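PDB 1A78: galectin-1 from Bufo arenarum, which binds beta-galactosides, including thio-digalactose, as a homodimeric galectin of the toad ovary, and may regulate cell apoptosis and differentiation. Local coordinates for the 1-thio-beta-D-galactopyranose and beta-D-galactopyranose site and the interface of chains A and B. Numbering follows the deposited sequence. Chains: chain A/B, Galectin-1.

Contact 1 is the beta-galactoside pocket of chain A, filled by thio-digalactose. Contact 2 is part of the two-fold interface that joins chains A and B into the galectin homodimer. The centres of their C-alpha atoms lie about 22 Å apart, and they have no residue in common. The pocket is built on strands 44-49, 58-65, 68-69 and 73-75 and on nearby loops. The interface patch uses strand 6-12 of each chain and the residues just before it. Sugar binding and pairing thus use separate surfaces. Each subunit has its own pocket, so the dimer is bivalent and could cross-link glycans.

Contact 1: the 1-thio-beta-D-galactopyranose and beta-D-galactopyranose site. Residues chain A 45, 47, 49, 53, 60, 62, 69, 72, 74. With YIO (1-thio-beta-D-galactopyranose), chain C; GAL (beta-D-galactopyranose), chain D.
The best-held polar atom is carboxylate oxygen OE2 of A:Glu72, which accepts two short hydrogen bonds from sugar hydroxyls and contacts a water. GAL O2 reaches the syn lone pair of A:Glu72 OE2 at 2.6 Å. YIO O6, the 6-hydroxyl, takes the anti lone pair. One oxygen therefore ties the two galactose units together. The other, A:Glu72 OE1, forms a salt bridge with A:Arg74 NH1 (2.6 Å), which may keep the carboxylate ionised. A:Arg74 NH2 also donates to GAL O3.

A:Arg49 lays its guanidinium edge along both sugars. A:Arg49 NH2 donates to YIO O4, the 4-hydroxyl, at 2.9 Å, and NH1 to GAL O2. Its NE bonds almost straight (172° at H) to A:Asn47 OD1, from above the amide plane, which helps to fix the guanidinium rotation. A:His53 CD2 and A:Val60 CG2 pack on opposite guanidinium faces. A:His45 NE2 adds a weak bond to YIO O4. This grip on O4 suits the axial hydroxyl of galactose. A:Asn62 ND2 donates to YIO O6 at 2.8 Å, nearly straight and in its amide plane.

YIO lies with C4 and C5 over the six-membered ring of A:Trp69, C4 being 3.9 Å from the ring centroid. GAL is much less buried by the protein. The site lies across strands 44-49, 58-65, 68-69 and 73-75 of the galectin beta-sandwich, with A:His53 and A:Glu72 coming from loops.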
ATOM      1  N   HIS A  45      -9.456  -1.275  14.886  1.00 21.51           N
ATOM      2  CA  HIS A  45      -8.472  -0.234  15.211  1.00 22.38           C
ATOM      3  C   HIS A  45      -7.552  -0.959  16.215  1.00 24.04           C
ATOM      4  O   HIS A  45      -7.972  -1.299  17.335  1.00 23.91           O
ATOM      5  CB  HIS A  45      -9.100   1.002  15.871  1.00 22.27           C
ATOM      6  CG  HIS A  45      -8.101   1.922  16.529  1.00 24.73           C
ATOM      7  ND1 HIS A  45      -7.388   2.881  15.836  1.00 24.60           N
ATOM      8  CD2 HIS A  45      -7.715   2.043  17.824  1.00 25.16           C
ATOM      9  CE1 HIS A  45      -6.606   3.550  16.668  1.00 23.04           C
ATOM     10  NE2 HIS A  45      -6.785   3.063  17.881  1.00 25.62           N
ATOM     11  N   ASN A  47      -4.395  -0.592  18.327  1.00 24.72           N
ATOM     12  CA  ASN A  47      -3.532   0.439  18.886  1.00 25.00           C
ATOM     13  C   ASN A  47      -2.542  -0.081  19.952  1.00 26.27           C
ATOM     14  O   ASN A  47      -2.956  -0.488  21.040  1.00 26.83           O
ATOM     15  CB  ASN A  47      -4.456   1.523  19.457  1.00 22.96           C
ATOM     16  CG  ASN A  47      -3.724   2.766  19.928  1.00 24.93           C
ATOM     17  OD1 ASN A  47      -4.336   3.605  20.581  1.00 27.30           O
ATOM     18  ND2 ASN A  47      -2.445   2.925  19.575  1.00 24.59           N
ATOM     19  N   ARG A  49      -0.105   0.735  22.613  1.00 27.65           N
ATOM     20  CA  ARG A  49       0.239   1.851  23.484  1.00 26.92           C
ATOM     21  C   ARG A  49       1.459   1.672  24.369  1.00 26.84           C
ATOM     22  O   ARG A  49       1.419   0.960  25.353  1.00 26.46           O
ATOM     23  CB  ARG A  49      -0.976   2.200  24.353  1.00 26.15           C
ATOM     24  CG  ARG A  49      -2.205   2.578  23.530  1.00 25.97           C
ATOM     25  CD  ARG A  49      -3.404   2.964  24.381  1.00 25.38           C
ATOM     26  NE  ARG A  49      -4.515   3.436  23.556  1.00 25.88           N
ATOM     27  CZ  ARG A  49      -5.702   3.829  24.016  1.00 25.98           C
ATOM     28  NH1 ARG A  49      -5.967   3.824  25.320  1.00 27.93           N
ATOM     29  NH2 ARG A  49      -6.645   4.196  23.164  1.00 23.09           N
ATOM     30  N   HIS A  53      -2.545   7.528  27.470  1.00 26.85           N
ATOM     31  CA  HIS A  53      -3.818   7.566  28.210  1.00 27.58           C
ATOM     32  C   HIS A  53      -3.857   6.661  29.431  1.00 27.65           C
ATOM     33  O   HIS A  53      -4.905   6.088  29.719  1.00 29.64           O
ATOM     34  CB  HIS A  53      -4.984   7.162  27.320  1.00 26.50           C
ATOM     35  CG  HIS A  53      -5.099   7.977  26.083  1.00 29.46           C
ATOM     36  ND1 HIS A  53      -4.757   9.312  26.040  1.00 29.47           N
ATOM     37  CD2 HIS A  53      -5.463   7.638  24.824  1.00 30.29           C
ATOM     38  CE1 HIS A  53      -4.898   9.756  24.806  1.00 31.22           C
ATOM     39  NE2 HIS A  53      -5.323   8.760  24.049  1.00 31.27           N
ATOM     40  N   VAL A  60      -4.691  -1.950  22.654  1.00 21.94           N
ATOM     41  CA  VAL A  60      -6.126  -1.688  22.734  1.00 21.30           C
ATOM     42  C   VAL A  60      -6.732  -1.908  21.343  1.00 19.09           C
ATOM     43  O   VAL A  60      -6.159  -1.466  20.367  1.00 21.26           O
ATOM     44  CB  VAL A  60      -6.393  -0.237  23.208  1.00 20.14           C
ATOM     45  CG1 VAL A  60      -7.875   0.021  23.302  1.00 18.96           C
ATOM     46  CG2 VAL A  60      -5.742  -0.012  24.562  1.00 21.25           C
ATOM     47  N   ASN A  62     -10.389  -1.835  18.960  1.00 21.12           N
ATOM     48  CA  ASN A  62     -11.781  -1.373  18.987  1.00 20.75           C
ATOM     49  C   ASN A  62     -12.311  -1.268  17.571  1.00 21.42           C
ATOM     50  O   ASN A  62     -11.561  -1.474  16.609  1.00 22.08           O
ATOM     51  CB  ASN A  62     -11.881  -0.008  19.675  1.00 18.89           C
ATOM     52  CG  ASN A  62     -13.230   0.233  20.296  1.00 17.35           C
ATOM     53  OD1 ASN A  62     -14.183  -0.502  20.057  1.00 18.64           O
ATOM     54  ND2 ASN A  62     -13.326   1.276  21.102  1.00 19.46           N
ATOM     55  N   TRP A  69     -16.667   5.225  18.632  1.00 24.62           N
ATOM     56  CA  TRP A  69     -15.922   4.059  19.059  1.00 22.73           C
ATOM     57  C   TRP A  69     -16.833   3.044  19.749  1.00 23.40           C
ATOM     58  O   TRP A  69     -17.864   3.409  20.306  1.00 24.80           O
ATOM     59  CB  TRP A  69     -14.821   4.477  19.988  1.00 19.94           C
ATOM     60  CG  TRP A  69     -13.754   5.226  19.322  1.00 18.46           C
ATOM     61  CD1 TRP A  69     -13.492   6.552  19.454  1.00 19.11           C
ATOM     62  CD2 TRP A  69     -12.742   4.700  18.467  1.00 18.78           C
ATOM     63  NE1 TRP A  69     -12.374   6.891  18.748  1.00 18.29           N
ATOM     64  CE2 TRP A  69     -11.888   5.773  18.124  1.00 19.10           C
ATOM     65  CE3 TRP A  69     -12.465   3.425  17.956  1.00 20.62           C
ATOM     66  CZ2 TRP A  69     -10.774   5.620  17.290  1.00 19.68           C
ATOM     67  CZ3 TRP A  69     -11.352   3.269  17.124  1.00 21.17           C
ATOM     68  CH2 TRP A  69     -10.522   4.369  16.801  1.00 20.94           C
ATOM     69  N   GLU A  72     -13.941  -1.331  23.787  1.00 25.26           N
ATOM     70  CA  GLU A  72     -12.527  -1.651  23.701  1.00 26.60           C
ATOM     71  C   GLU A  72     -12.291  -3.073  24.194  1.00 27.48           C
ATOM     72  O   GLU A  72     -13.067  -3.600  25.000  1.00 28.76           O
ATOM     73  CB  GLU A  72     -11.682  -0.696  24.553  1.00 25.68           C
ATOM     74  CG  GLU A  72     -11.736   0.777  24.156  1.00 26.63           C
ATOM     75  CD  GLU A  72     -10.622   1.597  24.802  1.00 28.47           C
ATOM     76  OE1 GLU A  72     -10.059   1.135  25.802  1.00 31.71           O
ATOM     77  OE2 GLU A  72     -10.278   2.690  24.315  1.00 26.84           O
ATOM     78  N   ARG A  74      -8.899  -4.881  25.512  1.00 25.23           N
ATOM     79  CA  ARG A  74      -7.488  -4.686  25.796  1.00 27.36           C
ATOM     80  C   ARG A  74      -6.761  -6.023  25.792  1.00 28.49           C
ATOM     81  O   ARG A  74      -7.401  -7.062  25.907  1.00 29.18           O
ATOM     82  CB  ARG A  74      -7.301  -3.983  27.141  1.00 28.06           C
ATOM     83  CG  ARG A  74      -7.635  -2.509  27.111  1.00 29.14           C
ATOM     84  CD  ARG A  74      -6.915  -1.751  28.225  1.00 31.29           C
ATOM     85  NE  ARG A  74      -6.952  -0.300  28.031  1.00 31.41           N
ATOM     86  CZ  ARG A  74      -8.062   0.404  27.837  1.00 31.81           C
ATOM     87  NH1 ARG A  74      -9.242  -0.201  27.828  1.00 30.74           N
ATOM     88  NH2 ARG A  74      -7.990   1.700  27.555  1.00 30.86           N
TER
HETATM   89  C1  YIO C   1      -9.359   6.472  22.411  1.00 27.85           C
HETATM   90  C2  YIO C   1      -8.258   6.912  21.479  1.00 28.48           C
HETATM   91  C3  YIO C   1      -8.560   6.456  20.065  1.00 27.92           C
HETATM   92  C4  YIO C   1      -8.656   4.956  20.069  1.00 27.65           C
HETATM   93  C5  YIO C   1      -9.731   4.521  21.065  1.00 27.68           C
HETATM   94  C6  YIO C   1      -9.803   3.024  21.217  1.00 26.44           C
HETATM   95  O2  YIO C   1      -8.150   8.318  21.509  1.00 31.07           O
HETATM   96  O3  YIO C   1      -7.506   6.853  19.209  1.00 28.70           O
HETATM   97  O4  YIO C   1      -7.394   4.411  20.417  1.00 27.01           O
HETATM   98  O5  YIO C   1      -9.484   5.053  22.380  1.00 30.24           O
HETATM   99  O6  YIO C   1     -11.043   2.664  21.806  1.00 27.27           O
HETATM  100  S1  YIO C   1      -8.720   6.821  24.071  1.00 27.70           S
HETATM  101  C1  GAL D   2     -10.138   6.195  25.037  1.00 26.95           C
HETATM  102  C2  GAL D   2      -9.628   5.306  26.185  1.00 27.62           C
HETATM  103  C3  GAL D   2     -10.806   4.685  26.946  1.00 27.15           C
HETATM  104  C4  GAL D   2     -11.768   5.786  27.412  1.00 26.96           C
HETATM  105  C5  GAL D   2     -12.212   6.590  26.209  1.00 26.93           C
HETATM  106  C6  GAL D   2     -13.122   7.711  26.649  1.00 28.18           C
HETATM  107  O2  GAL D   2      -8.795   4.273  25.691  1.00 27.44           O
HETATM  108  O3  GAL D   2     -10.315   3.960  28.063  1.00 26.52           O
HETATM  109  O4  GAL D   2     -11.111   6.664  28.321  1.00 23.69           O
HETATM  110  O5  GAL D   2     -11.048   7.185  25.564  1.00 28.86           O
HETATM  111  O6  GAL D   2     -13.282   8.662  25.620  1.00 33.02           O
HETATM  112  O   HOH W   1     -12.550   4.428  22.899  1.00 33.45           O
HETATM  113  O   HOH W   2      -5.034   5.812  19.099  1.00 41.84           O

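Contact 2: the interface of chains A and B. Residues chain A 4-8; chain B 5-10.
In B:Thr8 the hydroxyl OG1 stands between the backbone N and the carbonyl carbon (chi1 45°). This crowded position turns it toward chain A. In A:Val5 (chi1 166°), and likewise in A:Val7 and B:Val7, CG1 is anti to the backbone N. That torsion points a methyl across the seam. B:Val5 differs: its CG1 takes the crowded position (chi1 88°, off a staggered value), and it meets its partner with CG2.

In this patch of the dimer interface, strand 6-12 of chain A pairs antiparallel with strand 6-12 of chain B. A:Val7 faces B:Val7 at the middle of the patch. A:Ala6 pairs with B:Thr8 on one flank, and A:Thr8 with B:Ala6 on the other. Backbone hydrogen bonds join them. B:Thr8 N donates to A:Ala6 O at 2.9 Å, nearly along the C=O axis, and A:Ala6 N returns a bond to B:Thr8 O. At the other end A:Thr8 N donates to B:Ala6 O, in the carbonyl plane, and B:Ala6 N to A:Thr8 O at 3.1 Å. The main chain does most of the polar work, so the pairing probably rests more on strand register than on polar side chains.

The valines pack on one side of the paired strands. A:Val5 CG1 meets B:Val7 CG1 at 3.7 Å. A:Val7 CG1 meets B:Val5 CG2 at 3.5 Å. Both pairs cross obliquely. The threonine hydroxyls lie on the opposite side, where a water links A:Thr8 OG1 with B:Thr8 OG1. Past the end of the pairing, B:Asn9 ND2 makes a weak bond to A:Gly4 O.

The protein is a homodimer, and the interface is two-fold symmetric overall. The backbone pairs repeat with the chains exchanged, but A:Thr8 turns its hydroxyl to the water instead of to a carbonyl.

A:Ala6 O takes several partners: besides B:Thr8 N it accepts from the hydroxyl B:Thr8 OG1 at 3.1 Å, from above the carbonyl plane, and it contacts the bridging water at 2.8 Å.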
ATOM      1  N   GLY A   4       0.311   8.575   8.690  1.00 67.67           N
ATOM      2  CA  GLY A   4       0.958   7.710   7.719  1.00 56.79           C
ATOM      3  C   GLY A   4       0.181   7.284   6.493  1.00 48.50           C
ATOM      4  O   GLY A   4      -0.798   7.907   6.090  1.00 47.01           O
ATOM      5  N   VAL A   5       0.641   6.185   5.919  1.00 42.20           N
ATOM      6  CA  VAL A   5       0.079   5.600   4.718  1.00 36.37           C
ATOM      7  C   VAL A   5      -1.358   5.162   4.852  1.00 33.93           C
ATOM      8  O   VAL A   5      -1.747   4.641   5.898  1.00 33.33           O
ATOM      9  CB  VAL A   5       0.947   4.394   4.267  1.00 34.19           C
ATOM     10  CG1 VAL A   5       0.245   3.543   3.234  1.00 31.28           C
ATOM     11  CG2 VAL A   5       2.250   4.909   3.691  1.00 33.64           C
ATOM     12  N   ALA A   6      -2.135   5.398   3.790  1.00 29.44           N
ATOM     13  CA  ALA A   6      -3.531   4.982   3.705  1.00 27.19           C
ATOM     14  C   ALA A   6      -3.683   4.249   2.379  1.00 27.60           C
ATOM     15  O   ALA A   6      -3.327   4.798   1.334  1.00 27.00           O
ATOM     16  CB  ALA A   6      -4.436   6.159   3.736  1.00 28.68           C
ATOM     17  N   VAL A   7      -4.194   3.016   2.423  1.00 25.25           N
ATOM     18  CA  VAL A   7      -4.370   2.181   1.239  1.00 23.28           C
ATOM     19  C   VAL A   7      -5.843   2.046   1.013  1.00 25.42           C
ATOM     20  O   VAL A   7      -6.571   1.767   1.958  1.00 26.87           O
ATOM     21  CB  VAL A   7      -3.796   0.743   1.451  1.00 22.23           C
ATOM     22  CG1 VAL A   7      -4.252  -0.177   0.366  1.00 20.88           C
ATOM     23  CG2 VAL A   7      -2.290   0.746   1.516  1.00 19.98           C
ATOM     24  N   THR A   8      -6.292   2.225  -0.225  1.00 25.10           N
ATOM     25  CA  THR A   8      -7.702   2.090  -0.534  1.00 27.31           C
ATOM     26  C   THR A   8      -7.832   1.020  -1.584  1.00 28.23           C
ATOM     27  O   THR A   8      -6.868   0.756  -2.272  1.00 29.67           O
ATOM     28  CB  THR A   8      -8.253   3.394  -1.034  1.00 30.88           C
ATOM     29  OG1 THR A   8      -7.667   4.454  -0.263  1.00 36.26           O
ATOM     30  CG2 THR A   8      -9.761   3.424  -0.848  1.00 32.02           C
TER
ATOM     31  N   VAL B   5      -5.280  -0.853  -6.557  1.00 52.16           N
ATOM     32  CA  VAL B   5      -5.127  -0.372  -5.204  1.00 45.19           C
ATOM     33  C   VAL B   5      -4.575   1.036  -5.338  1.00 42.19           C
ATOM     34  O   VAL B   5      -3.933   1.367  -6.331  1.00 40.36           O
ATOM     35  CB  VAL B   5      -4.128  -1.250  -4.402  1.00 43.59           C
ATOM     36  CG1 VAL B   5      -2.696  -0.760  -4.565  1.00 43.25           C
ATOM     37  CG2 VAL B   5      -4.507  -1.293  -2.951  1.00 44.87           C
ATOM     38  N   ALA B   6      -4.815   1.856  -4.329  1.00 40.68           N
ATOM     39  CA  ALA B   6      -4.328   3.228  -4.293  1.00 38.22           C
ATOM     40  C   ALA B   6      -3.615   3.438  -2.957  1.00 36.66           C
ATOM     41  O   ALA B   6      -4.063   2.942  -1.925  1.00 36.82           O
ATOM     42  CB  ALA B   6      -5.501   4.210  -4.441  1.00 36.32           C
ATOM     43  N   VAL B   7      -2.495   4.148  -2.982  1.00 34.66           N
ATOM     44  CA  VAL B   7      -1.744   4.438  -1.777  1.00 33.65           C
ATOM     45  C   VAL B   7      -1.484   5.956  -1.649  1.00 34.60           C
ATOM     46  O   VAL B   7      -0.972   6.588  -2.581  1.00 32.96           O
ATOM     47  CB  VAL B   7      -0.405   3.710  -1.779  1.00 32.57           C
ATOM     48  CG1 VAL B   7       0.290   3.918  -0.461  1.00 31.12           C
ATOM     49  CG2 VAL B   7      -0.597   2.239  -2.084  1.00 32.63           C
ATOM     50  N   THR B   8      -1.878   6.535  -0.517  1.00 34.80           N
ATOM     51  CA  THR B   8      -1.660   7.954  -0.251  1.00 36.83           C
ATOM     52  C   THR B   8      -0.662   8.126   0.869  1.00 36.11           C
ATOM     53  O   THR B   8      -0.495   7.236   1.696  1.00 37.17           O
ATOM     54  CB  THR B   8      -2.938   8.678   0.146  1.00 39.18           C
ATOM     55  OG1 THR B   8      -3.660   7.896   1.107  1.00 43.99           O
ATOM     56  CG2 THR B   8      -3.803   8.910  -1.073  1.00 41.95           C
ATOM     57  N   ASN B   9      -0.002   9.277   0.895  1.00 35.05           N
ATOM     58  CA  ASN B   9       1.003   9.580   1.902  1.00 35.63           C
ATOM     59  C   ASN B   9       2.194   8.646   1.780  1.00 36.70           C
ATOM     60  O   ASN B   9       2.818   8.293   2.778  1.00 37.08           O
ATOM     61  CB  ASN B   9       0.421   9.487   3.317  1.00 37.90           C
ATOM     62  CG  ASN B   9      -0.599  10.574   3.608  1.00 39.18           C
ATOM     63  OD1 ASN B   9      -0.358  11.753   3.326  1.00 41.57           O
ATOM     64  ND2 ASN B   9      -1.739  10.188   4.184  1.00 36.16           N
ATOM     65  N   LEU B  10       2.473   8.203   0.557  1.00 35.51           N
ATOM     66  CA  LEU B  10       3.608   7.334   0.290  1.00 34.81           C
ATOM     67  C   LEU B  10       4.861   8.120   0.623  1.00 33.87           C
ATOM     68  O   LEU B  10       5.841   7.579   1.095  1.00 33.45           O
ATOM     69  CB  LEU B  10       3.630   6.938  -1.193  1.00 35.51           C
ATOM     70  CG  LEU B  10       4.825   6.199  -1.816  1.00 37.12           C
ATOM     71  CD1 LEU B  10       4.976   4.798  -1.229  1.00 37.31           C
ATOM     72  CD2 LEU B  10       4.626   6.117  -3.333  1.00 37.57           C
TER
HETATM   73  O   HOH W   3      -5.322   5.912  -0.225  1.00 31.62           O